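Glucuronoarabinoxylan endo-1,4-beta-xylanase (Clostridium papyrosolvens, PDB 4FMV) is a glycoside hydrolase family 30 (subfamily 8) endoxylanase that cleaves beta-1,4 linkages within xylan chains, represented here by its catalytic region rather than the full-length protein. Local coordinates at residues A[45-50]-A[84-89]; A[120-125]-A[167-172]; A[156-161]-A[187-192]; A[199-204]-A[227-232]; A[298-303]-A[314-319]. All coordinates share one frame; numbering follows the deposited sequence.

How the contacts relate
From the N terminus, contact 1 comes first: it pairs barrel strands 45-49 and 82-86 and closes a loop that holds helix 67-78. Contact 2 joins helix 114-130 to the loop entering strand 172-178. Contact 3 crosses it along the chain, since 156-161 precedes 167-172 and 187-192 follows it; it pairs two outer helices. Contact 4 pairs the next two strands, 201-205 and 227-232, with helix 217-221 in the connection between them. Contact 5 closes a hairpin in the beta region beside the barrel, its centre about 20 Å from that of contact 4. Tyr120 and Tyr124 link contact 2 to contact 1, Leu190 links contact 3 to contact 4, and the Arg47-Glu232 salt bridge joins contacts 1 and 4.

Contact 1 of 5, residues A[45-50]-A[84-89]; sequences ILRLRI and FASPWN
Arg47 lies across Phe84 and reaches on to Ser86 and Trp88. Its CG is anti to the backbone N (chi1 -179°), and the chain stays extended to NE. Arg47 CB is 3.5 Å from Phe84 CE1. Arg47 CG comes closer, 3.4 Å from Phe84 CZ, and makes a CH-pi contact over the ring face. Arg47 CD is 3.6 Å from Phe84 CZ. Arg47 NE then donates to Ser86 OG at 3.0 Å, nearly in the guanidinium plane. Ser86 OG is also hydrogen-bonded to Glu177. Trp88 CH2 lies over one guanidinium face, 3.6 Å from Arg47 NH2. NH1 forms a salt bridge with Glu232, and NH2 one with Glu177 plus a hydrogen bond with Asn142. Arg49 CD lies over the six-membered ring of Trp88. Alongside, the backbones pair in parallel, as in Leu48 N to Phe84 O at 2.7 Å. The pair belongs to a barrel beta-alpha-beta unit. Arg47 touches Trp265 and Phe84 touches Ile263 of strand 261-266, while Leu46 and Leu48 touch helix 67-78 and Ala85 helix 114-130.

Contact 2 of 5, residues A[120-125]-A[167-172]; sequences YLNAYV and GSINCR
Asn122, on an outer helix of the (beta/alpha)8 barrel, grips the loop 168-170 that leads into strand 172-178. Its side-chain amide uses both ends. Asn122 ND2 donates to Ser168 O at 3.0 Å; the bond is almost straight (178°) and lies in the amide plane of Asn122, but it meets the carbonyl from above its plane. Asn122 OD1 accepts from Asn170 N at 2.8 Å, in the carbonyl plane and on a lone pair. One side chain thus satisfies a backbone C=O and a backbone N-H two residues apart, which probably helps to hold the bend of the loop. Water 3 adds a second link, donating a hydrogen bond to Asn122 O and accepting one from Asn170 ND2. In the barrel, helix 114-130 precedes strand 137-139, and the loop lies at the N-terminal end of strand 172-178. Leu121, Val125 and Ile169 all touch Ile138 of strand 137-139. Across the contact, Leu121 CD1 meets Ile169 CD1 tip to tip at 4.0 Å. One helical turn on, Val125 CG1 is anti to the backbone N (chi1 179°), and both methyls rest against Cys171 CB, Val125 CG2 at 3.9 Å. Val125 CG1 also approaches Asn170 O at 3.8 Å.

Contact 3 of 5, residues A[156-161]-A[187-192]; sequences QEMLNF and DPILND
Leu159 sends its two methyls to different places on the segment 187-192. CG is anti to the backbone N (chi1 176°), which carries the branch across to the other helix. Leu159 CD2 then packs on Pro188 CB at 4.0 Å. Leu159 CD1 lies 3.7 Å from Pro188 O and 4.0 Å from Asp192 CB. Met158 also starts anti to its N. Met158 CG, placed by chi1, touches Ile189 CD1, the tip of that side chain, at 3.9 Å. The bends at chi2 and chi3 then turn the sulfur end away from this segment; the side chain also packs on Val140. The two helices, 155-164 and 183-190, are successive outer helices of the (beta/alpha)8 barrel, on either side of strand 172-178 in the sequence. Helix 183-190 is kinked near Pro188, which has no N-H to give. Just beyond that helix, Asp192 is the N-cap of helix 193-198. Its OD2 takes the backbone N of Ala195, and OD1 forms a salt bridge with Lys163. No hydrogen bond crosses between the two segments. Within 156-161, Gln156 NE2 donates to Asn160 OD1 at 2.9 Å, one helical turn apart.

Contact 4 of 5, residues A[199-204]-A[227-232]; sequences MDVLGC and ELWMTE
Val201 presses one methyl onto the indole of Trp229. Val201 CG1 stands 3.5 Å from the centroid of the five-membered ring of Trp229, almost straight above it (6° off the normal). The other methyl, Val201 CG2, comes to 4.1 Å from Trp229 CZ2, so the branched side chain spreads over the ring face. Further along this side, Gly203 has no side chain, and the Thr231 CG2 methyl packs there, 4.0 Å from Gly203 CA. On the opposite face of the sheet, Leu202 and Leu228 lie side by side and point the same way, with Leu202 CD2 3.9 Å from Leu228 CD1. Leu202 also packs on Leu190 of helix 183-190. Cys204 SG stands between its own N and carbonyl carbon (chi1 65°), where it touches the Trp229 carbonyl and lies near Met230. The backbones are zipped as parallel strands of the barrel by five hydrogen bonds, from Glu227 N on Asp200 O to Thr231 N on Cys204 O at 2.8 Å. The indole ring points into the barrel, where it meets Phe84 edge-to-face. Trp229 NE1 is satisfied by Glu227 OE1 at 3.0 Å, in the ring plane but above the carboxylate plane. The same oxygen forms a salt bridge with Arg17. This probably favours the ionised carboxylate, and two donors hold OE1 in place.

Contact 5 of 5, residues A[298-303]-A[314-319]; sequences YKRVDA and SAYTGD
Tyr298 lays its ring flat over Gly318, whose CA sits 3.8 Å from the Tyr298 ring centroid and nearly on its normal (10°). Tyr298 CG is anti to the carbonyl carbon, beside the backbone N (chi1 -82°), which puts the ring there. With no side chain on Gly318, the ring comes right down on the backbone. Next to it, Lys299 and Thr317 form a hydrogen-bonded antiparallel pair, with Lys299 N to Thr317 O and Thr317 N to Lys299 O both at 2.9 Å. On one face, Arg300 CB packs on Tyr316 CD2 at 3.8 Å. On the other, Ala315 CB meets Val301 CG2 and Ala303 CB, the latter at 3.7 Å. Next to Val301, water 5 bridges the strands: it donates to Val301 O at 2.7 Å and accepts from Ala315 N and Arg300 NH1. Arg300 also bonds to Gln14 and Asn258. The solvent side is at Lys299 and Asp319, which are exposed. Water 4 joins Tyr298 OH to Asp319 OD2, which also forms a salt bridge with Lys321. The contact is a beta hairpin, strands 299-303 and 311-318, in the beta-rich region attached to the barrel, as in other family 30 enzymes.

Contact 1 of 5, residues A[45-50]-A[84-89]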
# COMPACT_ATOMS: atom_id res chain seq x y z
N ILE A 45 -7.72 1.62 1.23
CA ILE A 45 -6.78 2.16 2.21
C ILE A 45 -6.40 3.60 1.82
O ILE A 45 -6.15 3.88 0.65
CB ILE A 45 -5.47 1.32 2.31
CG1 ILE A 45 -5.78 -0.16 2.56
CG2 ILE A 45 -4.55 1.88 3.41
CD1 ILE A 45 -4.52 -1.07 2.57
N LEU A 46 -6.36 4.48 2.81
CA LEU A 46 -5.87 5.85 2.64
C LEU A 46 -4.74 6.13 3.62
O LEU A 46 -4.84 5.81 4.81
CB LEU A 46 -7.00 6.88 2.89
CG LEU A 46 -6.57 8.34 2.80
CD1 LEU A 46 -6.10 8.75 1.38
CD2 LEU A 46 -7.70 9.25 3.24
N ARG A 47 -3.67 6.73 3.11
CA ARG A 47 -2.53 7.14 3.93
C ARG A 47 -2.53 8.66 4.10
O ARG A 47 -2.41 9.40 3.12
CB ARG A 47 -1.21 6.70 3.24
CG ARG A 47 0.06 7.06 4.00
CD ARG A 47 1.30 6.69 3.18
NE ARG A 47 2.56 6.89 3.92
CZ ARG A 47 3.67 7.39 3.39
NH1 ARG A 47 3.67 7.75 2.12
NH2 ARG A 47 4.80 7.49 4.13
N LEU A 48 -2.58 9.10 5.36
CA LEU A 48 -2.48 10.50 5.75
C LEU A 48 -1.03 10.87 6.08
O LEU A 48 -0.23 10.01 6.48
CB LEU A 48 -3.32 10.79 7.00
CG LEU A 48 -4.73 10.22 7.09
CD1 LEU A 48 -5.29 10.48 8.48
CD2 LEU A 48 -5.61 10.83 6.01
N ARG A 49 -0.65 12.11 5.81
CA ARG A 49 0.60 12.63 6.35
C ARG A 49 0.28 13.45 7.60
O ARG A 49 -0.61 14.30 7.58
CB ARG A 49 1.31 13.51 5.33
CG ARG A 49 2.46 14.32 5.94
CD ARG A 49 3.16 15.19 4.91
NE ARG A 49 3.81 16.32 5.57
CZ ARG A 49 3.17 17.42 5.96
NH1 ARG A 49 1.85 17.54 5.76
NH2 ARG A 49 3.83 18.41 6.56
N ILE A 50 1.02 13.19 8.68
CA ILE A 50 0.84 13.91 9.94
C ILE A 50 1.54 15.27 9.86
O ILE A 50 2.78 15.34 9.77
CB ILE A 50 1.46 13.11 11.11
CG1 ILE A 50 0.83 11.71 11.21
CG2 ILE A 50 1.31 13.84 12.45
CD1 ILE A 50 1.45 10.82 12.31
N PHE A 84 -4.41 5.05 7.63
CA PHE A 84 -3.21 5.12 8.47
C PHE A 84 -2.48 6.42 8.22
O PHE A 84 -2.82 7.16 7.29
CB PHE A 84 -2.29 3.90 8.30
CG PHE A 84 -1.50 3.87 6.99
CD1 PHE A 84 -2.11 3.51 5.80
CD2 PHE A 84 -0.14 4.14 6.99
CE1 PHE A 84 -1.38 3.44 4.62
CE2 PHE A 84 0.60 4.06 5.82
CZ PHE A 84 -0.02 3.72 4.62
N ALA A 85 -1.51 6.73 9.08
CA ALA A 85 -0.81 8.02 9.05
C ALA A 85 0.69 7.85 9.20
O ALA A 85 1.13 7.04 10.03
CB ALA A 85 -1.35 8.94 10.16
N SER A 86 1.48 8.60 8.42
CA SER A 86 2.95 8.61 8.58
C SER A 86 3.41 10.06 8.79
O SER A 86 2.91 10.98 8.11
CB SER A 86 3.60 8.13 7.28
OG SER A 86 3.14 6.84 6.87
N PRO A 87 4.32 10.29 9.76
CA PRO A 87 5.13 11.51 9.95
C PRO A 87 6.41 11.57 9.08
O PRO A 87 7.15 10.57 9.03
CB PRO A 87 5.47 11.44 11.43
CG PRO A 87 5.61 9.87 11.71
CD PRO A 87 4.86 9.17 10.56
N TRP A 88 6.69 12.72 8.46
CA TRP A 88 8.03 13.03 7.94
C TRP A 88 8.96 13.67 8.96
O TRP A 88 10.17 13.51 8.87
CB TRP A 88 7.97 13.94 6.71
CG TRP A 88 7.65 13.28 5.40
CD1 TRP A 88 8.40 13.32 4.25
CD2 TRP A 88 6.46 12.54 5.08
NE1 TRP A 88 7.74 12.65 3.23
CE2 TRP A 88 6.56 12.16 3.72
CE3 TRP A 88 5.33 12.15 5.81
CZ2 TRP A 88 5.57 11.39 3.09
CZ3 TRP A 88 4.36 11.42 5.19
CH2 TRP A 88 4.48 11.05 3.83
N ASN A 89 8.40 14.47 9.87
CA ASN A 89 9.18 15.09 10.93
C ASN A 89 8.35 15.18 12.20
O ASN A 89 7.12 15.27 12.13
CB ASN A 89 9.62 16.52 10.57
CG ASN A 89 10.49 16.59 9.31
OD1 ASN A 89 11.68 16.30 9.34
ND2 ASN A 89 9.89 17.04 8.23
O HOH W 1 4.41 14.96 12.14
O HOH W 2 5.01 15.02 8.44

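Contact 2 of 5, residues A[120-125]-A[167-172]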
# COMPACT_ATOMS: atom_id res chain seq x y z
N TYR A 120 2.84 12.84 21.16
CA TYR A 120 2.45 13.51 19.93
C TYR A 120 1.71 12.56 19.01
O TYR A 120 0.61 12.84 18.53
CB TYR A 120 3.71 14.04 19.27
CG TYR A 120 3.56 14.63 17.87
CD1 TYR A 120 2.98 15.87 17.67
CD2 TYR A 120 4.08 13.95 16.77
CE1 TYR A 120 2.89 16.42 16.40
CE2 TYR A 120 3.98 14.50 15.49
CZ TYR A 120 3.40 15.73 15.31
OH TYR A 120 3.32 16.28 14.06
N LEU A 121 2.33 11.41 18.73
CA LEU A 121 1.66 10.40 17.92
C LEU A 121 0.32 10.00 18.54
O LEU A 121 -0.69 9.85 17.83
CB LEU A 121 2.57 9.16 17.75
CG LEU A 121 3.81 9.43 16.89
CD1 LEU A 121 4.59 8.14 16.67
CD2 LEU A 121 3.41 10.05 15.55
N ASN A 122 0.29 9.82 19.86
CA ASN A 122 -0.97 9.50 20.52
C ASN A 122 -2.00 10.62 20.36
O ASN A 122 -3.19 10.36 20.33
CB ASN A 122 -0.75 9.20 22.01
CG ASN A 122 -0.49 7.74 22.27
OD1 ASN A 122 -0.90 6.88 21.48
ND2 ASN A 122 0.17 7.44 23.38
N ALA A 123 -1.55 11.86 20.28
CA ALA A 123 -2.51 12.96 20.17
C ALA A 123 -3.18 12.97 18.79
O ALA A 123 -4.35 13.36 18.65
CB ALA A 123 -1.83 14.31 20.49
N TYR A 124 -2.44 12.56 17.77
CA TYR A 124 -2.98 12.42 16.42
C TYR A 124 -4.02 11.31 16.38
O TYR A 124 -5.12 11.50 15.87
CB TYR A 124 -1.87 12.12 15.41
CG TYR A 124 -2.27 12.43 13.98
CD1 TYR A 124 -2.22 13.73 13.50
CD2 TYR A 124 -2.69 11.43 13.12
CE1 TYR A 124 -2.57 14.03 12.18
CE2 TYR A 124 -3.06 11.72 11.80
CZ TYR A 124 -2.99 13.03 11.33
OH TYR A 124 -3.34 13.34 10.03
N VAL A 125 -3.68 10.16 16.93
CA VAL A 125 -4.65 9.08 17.07
C VAL A 125 -5.92 9.54 17.80
O VAL A 125 -7.03 9.22 17.38
CB VAL A 125 -4.01 7.91 17.82
CG1 VAL A 125 -5.02 6.76 18.00
CG2 VAL A 125 -2.75 7.45 17.07
N GLY A 167 5.30 0.85 22.57
CA GLY A 167 4.29 0.11 23.30
C GLY A 167 3.22 0.99 23.94
O GLY A 167 2.14 0.52 24.28
N SER A 168 3.51 2.28 24.10
CA SER A 168 2.58 3.18 24.78
C SER A 168 1.62 3.82 23.76
O SER A 168 0.76 4.63 24.12
CB SER A 168 3.35 4.25 25.54
OG SER A 168 3.95 5.16 24.64
N ILE A 169 1.79 3.46 22.49
CA ILE A 169 0.96 4.05 21.44
C ILE A 169 -0.40 3.34 21.36
O ILE A 169 -0.49 2.13 21.33
CB ILE A 169 1.68 4.12 20.08
CG1 ILE A 169 2.87 5.09 20.18
CG2 ILE A 169 0.70 4.57 18.97
CD1 ILE A 169 3.86 4.98 19.05
N ASN A 170 -1.45 4.15 21.27
CA ASN A 170 -2.85 3.75 21.45
C ASN A 170 -3.44 3.21 20.15
O ASN A 170 -4.60 3.46 19.86
CB ASN A 170 -3.71 4.84 22.10
CG ASN A 170 -3.36 5.05 23.55
OD1 ASN A 170 -3.11 4.09 24.29
ND2 ASN A 170 -3.30 6.31 23.97
N CYS A 171 -2.57 2.79 19.25
CA CYS A 171 -3.01 2.33 17.94
C CYS A 171 -2.05 1.23 17.45
O CYS A 171 -1.03 0.97 18.11
CB CYS A 171 -2.96 3.57 17.03
SG CYS A 171 -3.41 3.41 15.36
N ARG A 172 -2.33 0.61 16.31
CA ARG A 172 -1.32 -0.29 15.73
C ARG A 172 -0.11 0.57 15.32
O ARG A 172 -0.26 1.71 14.88
CB ARG A 172 -1.84 -1.04 14.51
CG ARG A 172 -2.97 -2.07 14.77
CD ARG A 172 -3.30 -2.80 13.44
NE ARG A 172 -4.45 -3.70 13.52
CZ ARG A 172 -5.70 -3.28 13.57
NH1 ARG A 172 -5.94 -1.97 13.56
NH2 ARG A 172 -6.71 -4.15 13.63
O HOH W 3 -4.32 8.20 21.78

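Contact 3 of 5, residues A[156-161]-A[187-192]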
# COMPACT_ATOMS: atom_id res chain seq x y z
N GLN A 156 19.36 1.62 14.81
CA GLN A 156 19.40 1.48 16.27
C GLN A 156 18.44 2.47 16.93
O GLN A 156 17.77 2.13 17.89
CB GLN A 156 20.84 1.66 16.82
CG GLN A 156 20.93 1.55 18.34
CD GLN A 156 20.66 0.14 18.84
OE1 GLN A 156 21.18 -0.84 18.28
NE2 GLN A 156 19.84 0.02 19.88
N GLU A 157 18.38 3.69 16.41
CA GLU A 157 17.44 4.67 16.96
C GLU A 157 16.00 4.19 16.85
O GLU A 157 15.24 4.28 17.82
CB GLU A 157 17.62 6.02 16.25
CG GLU A 157 18.72 6.83 16.92
CD GLU A 157 19.36 7.84 16.01
OE1 GLU A 157 18.95 7.93 14.82
OE2 GLU A 157 20.31 8.53 16.46
N MET A 158 15.63 3.71 15.67
CA MET A 158 14.31 3.12 15.44
C MET A 158 14.05 1.96 16.40
O MET A 158 12.95 1.86 16.97
CB MET A 158 14.20 2.63 14.00
CG MET A 158 12.90 1.87 13.68
SD MET A 158 11.41 2.88 13.72
CE MET A 158 11.85 4.21 12.61
N LEU A 159 15.04 1.09 16.59
CA LEU A 159 14.94 -0.01 17.57
C LEU A 159 14.65 0.52 18.97
O LEU A 159 13.75 0.03 19.65
CB LEU A 159 16.21 -0.89 17.59
CG LEU A 159 16.24 -2.01 18.65
CD1 LEU A 159 15.05 -2.95 18.52
CD2 LEU A 159 17.56 -2.80 18.64
N ASN A 160 15.40 1.53 19.40
CA ASN A 160 15.23 2.07 20.76
C ASN A 160 13.79 2.55 21.00
O ASN A 160 13.18 2.27 22.04
CB ASN A 160 16.20 3.22 21.00
CG ASN A 160 17.64 2.76 21.08
OD1 ASN A 160 17.92 1.58 21.32
ND2 ASN A 160 18.57 3.70 20.91
N PHE A 161 13.23 3.26 20.02
CA PHE A 161 11.87 3.77 20.13
C PHE A 161 10.86 2.62 20.14
O PHE A 161 9.91 2.59 20.95
CB PHE A 161 11.57 4.72 18.96
CG PHE A 161 10.24 5.41 19.10
CD1 PHE A 161 10.13 6.60 19.79
CD2 PHE A 161 9.10 4.84 18.58
CE1 PHE A 161 8.91 7.22 19.93
CE2 PHE A 161 7.89 5.45 18.71
CZ PHE A 161 7.80 6.64 19.40
N ASP A 187 15.47 -5.23 10.41
CA ASP A 187 15.98 -6.46 11.01
C ASP A 187 16.06 -6.31 12.53
O ASP A 187 15.76 -7.26 13.24
CB ASP A 187 17.37 -6.85 10.46
CG ASP A 187 17.29 -7.58 9.11
OD1 ASP A 187 16.17 -7.86 8.61
OD2 ASP A 187 18.36 -7.88 8.54
N PRO A 188 16.49 -5.14 13.03
CA PRO A 188 16.62 -5.12 14.50
C PRO A 188 15.27 -5.27 15.21
O PRO A 188 15.21 -5.87 16.29
CB PRO A 188 17.26 -3.75 14.77
CG PRO A 188 18.08 -3.49 13.55
CD PRO A 188 17.21 -4.02 12.40
N ILE A 189 14.21 -4.74 14.62
CA ILE A 189 12.86 -4.86 15.17
C ILE A 189 12.45 -6.34 15.19
O ILE A 189 11.98 -6.86 16.22
CB ILE A 189 11.84 -4.05 14.32
CG1 ILE A 189 12.16 -2.55 14.41
CG2 ILE A 189 10.40 -4.32 14.77
CD1 ILE A 189 11.50 -1.75 13.32
N LEU A 190 12.62 -7.02 14.06
CA LEU A 190 12.20 -8.42 13.96
C LEU A 190 13.00 -9.33 14.90
O LEU A 190 12.47 -10.32 15.41
CB LEU A 190 12.28 -8.91 12.50
CG LEU A 190 11.45 -8.08 11.51
CD1 LEU A 190 11.59 -8.58 10.06
CD2 LEU A 190 9.99 -8.08 11.94
N ASN A 191 14.27 -8.99 15.16
CA ASN A 191 15.12 -9.84 16.01
C ASN A 191 15.01 -9.52 17.50
O ASN A 191 15.69 -10.14 18.33
CB ASN A 191 16.59 -9.73 15.61
CG ASN A 191 16.86 -10.35 14.27
OD1 ASN A 191 16.31 -11.40 13.93
ND2 ASN A 191 17.72 -9.69 13.48
N ASP A 192 14.20 -8.53 17.84
CA ASP A 192 14.03 -8.21 19.24
C ASP A 192 12.61 -8.53 19.60
O ASP A 192 11.67 -8.04 18.97
CB ASP A 192 14.34 -6.73 19.52
CG ASP A 192 14.20 -6.38 21.01
OD1 ASP A 192 15.19 -6.53 21.74
OD2 ASP A 192 13.11 -5.97 21.44

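Contact 4 of 5, residues A[199-204]-A[227-232]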
# COMPACT_ATOMS: atom_id res chain seq x y z
N MET A 199 5.47 -3.88 17.16
CA MET A 199 5.23 -3.67 15.73
C MET A 199 4.04 -4.47 15.24
O MET A 199 4.01 -5.69 15.39
CB MET A 199 6.43 -4.09 14.90
CG MET A 199 6.24 -3.80 13.42
SD MET A 199 7.38 -4.72 12.36
CE MET A 199 6.50 -6.28 12.27
N ASP A 200 3.01 -3.78 14.78
CA ASP A 200 1.90 -4.39 14.04
C ASP A 200 2.01 -4.55 12.53
O ASP A 200 1.60 -5.57 11.98
CB ASP A 200 0.60 -3.73 14.48
CG ASP A 200 0.49 -3.71 15.98
OD1 ASP A 200 0.16 -4.77 16.55
OD2 ASP A 200 0.79 -2.65 16.58
N VAL A 201 2.52 -3.51 11.86
CA VAL A 201 2.63 -3.54 10.41
C VAL A 201 4.05 -3.18 10.02
O VAL A 201 4.56 -2.15 10.46
CB VAL A 201 1.61 -2.57 9.73
CG1 VAL A 201 1.77 -2.59 8.22
CG2 VAL A 201 0.16 -2.94 10.13
N LEU A 202 4.69 -4.01 9.21
CA LEU A 202 6.02 -3.66 8.71
C LEU A 202 5.73 -2.94 7.39
O LEU A 202 5.23 -3.57 6.45
CB LEU A 202 6.85 -4.93 8.47
CG LEU A 202 8.38 -4.76 8.38
CD1 LEU A 202 9.11 -6.10 8.42
CD2 LEU A 202 8.74 -4.00 7.14
N GLY A 203 5.95 -1.62 7.37
CA GLY A 203 5.83 -0.84 6.15
C GLY A 203 7.15 -0.68 5.42
O GLY A 203 8.19 -0.50 6.04
N CYS A 204 7.09 -0.61 4.10
CA CYS A 204 8.28 -0.41 3.29
C CYS A 204 7.91 0.36 2.02
O CYS A 204 6.76 0.33 1.59
CB CYS A 204 8.87 -1.76 2.88
SG CYS A 204 7.80 -2.76 1.80
N GLU A 227 1.56 -7.78 9.77
CA GLU A 227 1.27 -7.53 8.37
C GLU A 227 2.46 -6.84 7.72
O GLU A 227 3.28 -6.21 8.40
CB GLU A 227 0.01 -6.67 8.23
CG GLU A 227 -1.27 -7.36 8.65
CD GLU A 227 -2.41 -7.14 7.67
OE1 GLU A 227 -2.78 -5.97 7.45
OE2 GLU A 227 -2.91 -8.13 7.10
N LEU A 228 2.55 -6.96 6.41
CA LEU A 228 3.62 -6.39 5.61
C LEU A 228 2.99 -5.60 4.45
O LEU A 228 2.30 -6.19 3.61
CB LEU A 228 4.49 -7.53 5.06
CG LEU A 228 5.63 -7.20 4.09
CD1 LEU A 228 6.68 -6.29 4.73
CD2 LEU A 228 6.31 -8.47 3.54
N TRP A 229 3.20 -4.28 4.42
CA TRP A 229 2.58 -3.45 3.40
C TRP A 229 3.64 -2.66 2.66
O TRP A 229 4.57 -2.15 3.28
CB TRP A 229 1.65 -2.40 4.01
CG TRP A 229 0.53 -2.86 4.87
CD1 TRP A 229 0.21 -4.14 5.22
CD2 TRP A 229 -0.42 -2.00 5.50
NE1 TRP A 229 -0.90 -4.12 6.06
CE2 TRP A 229 -1.30 -2.82 6.23
CE3 TRP A 229 -0.61 -0.61 5.51
CZ2 TRP A 229 -2.36 -2.29 6.98
CZ3 TRP A 229 -1.65 -0.09 6.26
CH2 TRP A 229 -2.52 -0.92 6.97
N MET A 230 3.46 -2.50 1.36
CA MET A 230 4.27 -1.55 0.62
C MET A 230 3.46 -0.25 0.70
O MET A 230 2.37 -0.15 0.13
CB MET A 230 4.34 -2.01 -0.83
CG MET A 230 5.48 -1.43 -1.63
SD MET A 230 5.44 0.36 -1.78
CE MET A 230 3.88 0.63 -2.66
N THR A 231 3.97 0.71 1.46
CA THR A 231 3.20 1.92 1.80
C THR A 231 3.39 3.18 0.95
O THR A 231 2.68 4.17 1.16
CB THR A 231 3.45 2.29 3.28
OG1 THR A 231 4.85 2.57 3.47
CG2 THR A 231 3.04 1.16 4.18
N GLU A 232 4.41 3.22 0.10
CA GLU A 232 4.52 4.32 -0.86
C GLU A 232 5.26 3.94 -2.13
O GLU A 232 6.39 3.43 -2.05
CB GLU A 232 5.22 5.51 -0.20
CG GLU A 232 5.07 6.84 -0.97
CD GLU A 232 6.12 7.83 -0.55
OE1 GLU A 232 6.21 8.12 0.65
OE2 GLU A 232 6.89 8.28 -1.41

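Contact 5 of 5, residues A[298-303]-A[314-319]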
# COMPACT_ATOMS: atom_id res chain seq x y z
N TYR A 298 -10.04 -10.85 1.46
CA TYR A 298 -9.74 -11.86 0.44
C TYR A 298 -8.36 -12.43 0.74
O TYR A 298 -7.58 -11.85 1.50
CB TYR A 298 -9.71 -11.25 -0.95
CG TYR A 298 -11.07 -11.06 -1.61
CD1 TYR A 298 -12.18 -10.65 -0.88
CD2 TYR A 298 -11.22 -11.29 -2.96
CE1 TYR A 298 -13.41 -10.47 -1.48
CE2 TYR A 298 -12.44 -11.12 -3.58
CZ TYR A 298 -13.53 -10.70 -2.84
OH TYR A 298 -14.75 -10.53 -3.46
N LYS A 299 -8.07 -13.59 0.18
CA LYS A 299 -6.74 -14.15 0.30
C LYS A 299 -6.15 -14.38 -1.09
O LYS A 299 -6.87 -14.74 -2.01
CB LYS A 299 -6.80 -15.46 1.08
CG LYS A 299 -7.19 -15.26 2.52
CD LYS A 299 -7.34 -16.57 3.25
CE LYS A 299 -7.69 -16.33 4.71
NZ LYS A 299 -7.78 -17.62 5.44
N ARG A 300 -4.86 -14.18 -1.25
CA ARG A 300 -4.24 -14.65 -2.46
C ARG A 300 -4.27 -16.18 -2.44
O ARG A 300 -4.22 -16.81 -1.37
CB ARG A 300 -2.82 -14.13 -2.59
CG ARG A 300 -2.16 -14.53 -3.88
CD ARG A 300 -0.82 -13.88 -4.04
NE ARG A 300 0.21 -14.53 -3.24
CZ ARG A 300 0.99 -15.51 -3.69
NH1 ARG A 300 0.83 -15.96 -4.93
NH2 ARG A 300 1.91 -16.05 -2.91
N VAL A 301 -4.39 -16.79 -3.62
CA VAL A 301 -4.29 -18.24 -3.73
C VAL A 301 -3.26 -18.59 -4.79
O VAL A 301 -2.87 -17.73 -5.60
CB VAL A 301 -5.64 -18.87 -4.10
CG1 VAL A 301 -6.69 -18.54 -3.03
CG2 VAL A 301 -6.11 -18.37 -5.47
N ASP A 302 -2.80 -19.84 -4.79
CA ASP A 302 -1.80 -20.30 -5.74
C ASP A 302 -2.30 -20.26 -7.17
O ASP A 302 -3.36 -20.79 -7.47
CB ASP A 302 -1.39 -21.75 -5.44
CG ASP A 302 -0.24 -21.83 -4.48
OD1 ASP A 302 0.67 -20.98 -4.61
OD2 ASP A 302 -0.26 -22.72 -3.60
N ALA A 303 -1.51 -19.65 -8.04
CA ALA A 303 -1.79 -19.64 -9.47
C ALA A 303 -0.48 -19.65 -10.23
O ALA A 303 0.51 -19.03 -9.80
CB ALA A 303 -2.62 -18.42 -9.85
N SER A 314 -1.75 -13.51 -11.12
CA SER A 314 -2.00 -13.83 -9.71
C SER A 314 -3.48 -14.08 -9.55
O SER A 314 -4.24 -13.77 -10.45
CB SER A 314 -1.51 -12.71 -8.78
OG SER A 314 -2.01 -11.43 -9.14
N ALA A 315 -3.89 -14.65 -8.42
CA ALA A 315 -5.29 -14.99 -8.20
C ALA A 315 -5.68 -14.86 -6.72
O ALA A 315 -4.83 -14.96 -5.85
CB ALA A 315 -5.57 -16.42 -8.71
N TYR A 316 -6.96 -14.62 -6.45
CA TYR A 316 -7.43 -14.30 -5.10
C TYR A 316 -8.84 -14.84 -4.92
O TYR A 316 -9.56 -15.02 -5.90
CB TYR A 316 -7.43 -12.78 -4.88
CG TYR A 316 -6.16 -12.12 -5.34
CD1 TYR A 316 -5.90 -11.94 -6.70
CD2 TYR A 316 -5.19 -11.72 -4.42
CE1 TYR A 316 -4.71 -11.36 -7.14
CE2 TYR A 316 -3.98 -11.15 -4.85
CZ TYR A 316 -3.77 -10.98 -6.22
OH TYR A 316 -2.61 -10.41 -6.68
N THR A 317 -9.25 -15.11 -3.67
CA THR A 317 -10.63 -15.52 -3.40
C THR A 317 -11.16 -14.87 -2.15
O THR A 317 -10.40 -14.48 -1.26
CB THR A 317 -10.79 -17.05 -3.18
OG1 THR A 317 -9.97 -17.47 -2.08
CG2 THR A 317 -10.41 -17.84 -4.41
N GLY A 318 -12.48 -14.77 -2.07
CA GLY A 318 -13.17 -14.32 -0.87
C GLY A 318 -14.60 -13.99 -1.24
O GLY A 318 -14.89 -13.83 -2.43
N ASP A 319 -15.48 -13.86 -0.25
CA ASP A 319 -16.88 -13.50 -0.51
C ASP A 319 -17.49 -14.29 -1.67
O ASP A 319 -18.23 -13.74 -2.49
CB ASP A 319 -17.02 -11.99 -0.77
CG ASP A 319 -18.46 -11.53 -0.79
OD1 ASP A 319 -19.26 -12.07 0.01
OD2 ASP A 319 -18.80 -10.65 -1.60
O HOH W 4 -16.69 -8.81 -2.27
O HOH W 5 -1.39 -15.76 -6.77